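Side-chain contact in INRS (Synechocystis sp., PDB 5FMN), which senses nickel and probably represses transcription by binding DNA as a member of the CsoR-like family of metal-sensitive repressors: residues D76-M79 with N80-T84. Residues are numbered along the deposited sequence; the frame is centred on the assembly and turned at random.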
ATOM      1  N   ASP B  76       9.090 -14.814  -6.232  1.00 40.29           N
ATOM      2  CA  ASP B  76       8.875 -15.711  -7.379  1.00 40.98           C
ATOM      3  C   ASP B  76       9.743 -16.959  -7.308  1.00 39.92           C
ATOM      4  O   ASP B  76       9.230 -18.061  -7.492  1.00 40.28           O
ATOM      5  CB  ASP B  76       9.149 -14.978  -8.683  1.00 43.99           C
ATOM      6  CG  ASP B  76       8.014 -14.047  -9.075  1.00 48.84           C
ATOM      7  OD1 ASP B  76       6.926 -14.156  -8.428  1.00 37.82           O
ATOM      8  OD2 ASP B  76       8.223 -13.240 -10.041  1.00 46.21           O
ATOM      9  N   ASP B  77      11.028 -16.792  -6.972  1.00 37.95           N
ATOM     10  CA  ASP B  77      11.937 -17.937  -6.848  1.00 43.55           C
ATOM     11  C   ASP B  77      11.550 -18.857  -5.705  1.00 36.01           C
ATOM     12  O   ASP B  77      11.565 -20.059  -5.865  1.00 35.82           O
ATOM     13  CB  ASP B  77      13.414 -17.493  -6.701  1.00 41.48           C
ATOM     14  CG  ASP B  77      13.982 -16.872  -7.994  1.00 47.87           C
ATOM     15  OD1 ASP B  77      13.463 -17.173  -9.090  1.00 56.30           O
ATOM     16  OD2 ASP B  77      14.955 -16.088  -7.925  1.00 61.17           O
ATOM     17  N   HIS B  78      11.182 -18.284  -4.563  1.00 41.86           N
ATOM     18  CA  HIS B  78      10.643 -19.055  -3.447  1.00 43.09           C
ATOM     19  C   HIS B  78       9.399 -19.888  -3.833  1.00 40.64           C
ATOM     20  O   HIS B  78       9.354 -21.098  -3.604  1.00 40.93           O
ATOM     21  CB  HIS B  78      10.317 -18.117  -2.293  1.00 48.25           C
ATOM     22  CG  HIS B  78       9.922 -18.826  -1.032  1.00 49.70           C
ATOM     23  ND1 HIS B  78      10.837 -19.420  -0.188  1.00 56.81           N
ATOM     24  CD2 HIS B  78       8.704 -19.039  -0.475  1.00 49.31           C
ATOM     25  CE1 HIS B  78      10.196 -19.995   0.814  1.00 60.50           C
ATOM     26  NE2 HIS B  78       8.899 -19.808   0.643  1.00 54.44           N
ATOM     27  N   MET B  79       8.430 -19.229  -4.462  1.00 37.84           N
ATOM     28  CA  MET B  79       7.192 -19.858  -4.955  1.00 43.46           C
ATOM     29  C   MET B  79       7.504 -21.026  -5.855  1.00 46.34           C
ATOM     30  O   MET B  79       6.877 -22.085  -5.739  1.00 43.70           O
ATOM     31  CB  MET B  79       6.329 -18.881  -5.769  1.00 43.76           C
ATOM     32  CG  MET B  79       5.081 -18.329  -5.088  1.00 56.86           C
ATOM     33  SD  MET B  79       3.918 -17.503  -6.217  1.00 54.52           S
ATOM     34  CE  MET B  79       5.032 -16.471  -7.201  1.00 61.45           C
ATOM     35  N   ASN B  80       8.421 -20.782  -6.802  1.00 43.18           N
ATOM     36  CA  ASN B  80       8.919 -21.821  -7.683  1.00 41.67           C
ATOM     37  C   ASN B  80       9.468 -23.044  -6.942  1.00 42.20           C
ATOM     38  O   ASN B  80       9.079 -24.167  -7.263  1.00 43.07           O
ATOM     39  CB  ASN B  80       9.962 -21.275  -8.658  1.00 44.28           C
ATOM     40  CG  ASN B  80      10.459 -22.337  -9.629  1.00 46.08           C
ATOM     41  OD1 ASN B  80       9.715 -23.225 -10.040  1.00 46.70           O
ATOM     42  ND2 ASN B  80      11.737 -22.289  -9.942  1.00 53.33           N
ATOM     43  N   GLU B  81      10.324 -22.835  -5.937  1.00 44.80           N
ATOM     44  CA  GLU B  81      10.803 -23.962  -5.104  1.00 46.28           C
ATOM     45  C   GLU B  81       9.654 -24.659  -4.390  1.00 40.55           C
ATOM     46  O   GLU B  81       9.619 -25.877  -4.350  1.00 38.88           O
ATOM     47  CB  GLU B  81      11.837 -23.557  -4.080  1.00 48.68           C
ATOM     48  CG  GLU B  81      13.103 -22.991  -4.695  1.00 73.66           C
ATOM     49  CD  GLU B  81      14.043 -22.403  -3.657  1.00 83.35           C
ATOM     50  OE1 GLU B  81      13.704 -22.487  -2.442  1.00 65.13           O
ATOM     51  OE2 GLU B  81      15.103 -21.861  -4.067  1.00 81.86           O
ATOM     52  N   CYS B  82       8.698 -23.904  -3.865  1.00 36.64           N
ATOM     53  CA  CYS B  82       7.590 -24.520  -3.106  1.00 40.42           C
ATOM     54  C   CYS B  82       6.720 -25.392  -3.981  1.00 39.92           C
ATOM     55  O   CYS B  82       6.451 -26.543  -3.646  1.00 42.84           O
ATOM     56  CB  CYS B  82       6.720 -23.472  -2.395  1.00 38.87           C
ATOM     57  SG  CYS B  82       7.601 -22.567  -1.071  1.00 43.56           S
ATOM     58  N   ILE B  83       6.306 -24.872  -5.121  1.00 39.24           N
ATOM     59  CA  ILE B  83       5.461 -25.661  -6.013  1.00 45.94           C
ATOM     60  C   ILE B  83       6.208 -26.831  -6.674  1.00 44.35           C
ATOM     61  O   ILE B  83       5.624 -27.915  -6.876  1.00 40.30           O
ATOM     62  CB  ILE B  83       4.740 -24.786  -7.061  1.00 43.00           C
ATOM     63  CG1 ILE B  83       3.557 -25.570  -7.647  1.00 42.70           C
ATOM     64  CG2 ILE B  83       5.688 -24.373  -8.168  1.00 45.94           C
ATOM     65  CD1 ILE B  83       2.808 -24.851  -8.751  1.00 45.03           C
ATOM     66  N   THR B  84       7.486 -26.619  -6.995  1.00 43.60           N
ATOM     67  CA  THR B  84       8.355 -27.690  -7.496  1.00 43.59           C
ATOM     68  C   THR B  84       8.524 -28.842  -6.468  1.00 44.95           C
ATOM     69  O   THR B  84       8.351 -30.011  -6.790  1.00 43.01           O
ATOM     70  CB  THR B  84       9.747 -27.140  -7.893  1.00 39.46           C
ATOM     71  OG1 THR B  84       9.618 -26.205  -8.987  1.00 34.30           O
ATOM     72  CG2 THR B  84      10.661 -28.260  -8.292  1.00 37.00           C
TER
HETATM   73  O   HOH W   1      13.752 -20.152  -8.794  1.00 48.58           O
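Residues 76-84 form an unbroken stretch of helix 53-89, in which Asp76, Asp77, His78 and Met79 each accept at O from the backbone N four residues later, as from Asn80 N to Asp76 O at 2.9 Å. One turn apart, His78 and Cys82 meet through their side chains. With CG anti to the backbone N (chi1 -173°), the His78 ring leans outward and toward the following turn, where its NE2 comes 3.5 Å from Cys82 SG. The sulfur approaches the imidazole obliquely, 3.9 Å from the centroid and 31° off the ring normal. The same SG lies 3.4 Å from His78 O. On the polar side, one water donates to Asp77 OD1 at 3.0 Å and accepts from Asn80 ND2 at 3.2 Å. Asn80 O accepts hydrogen bonds from both Thr84 OG1 (2.7 Å, above the carbonyl plane) and Thr84 N, which reach it from opposite faces.

Helix 92-106 of the same chain covers His78 and Cys82. Cys53 of a third subunit packs on His78. This set matches the cysteine and His-x-x-x-Cys ligands of CsoR-like repressors and is probably part of the nickel site. No metal lies between His78 and Cys82 here. The hydrogen bond from His78 NE2 to Glu98 O implies a proton on NE2. That would leave ND1 to bind metal, as in CsoR, with Glu98 O as a second-shell partner.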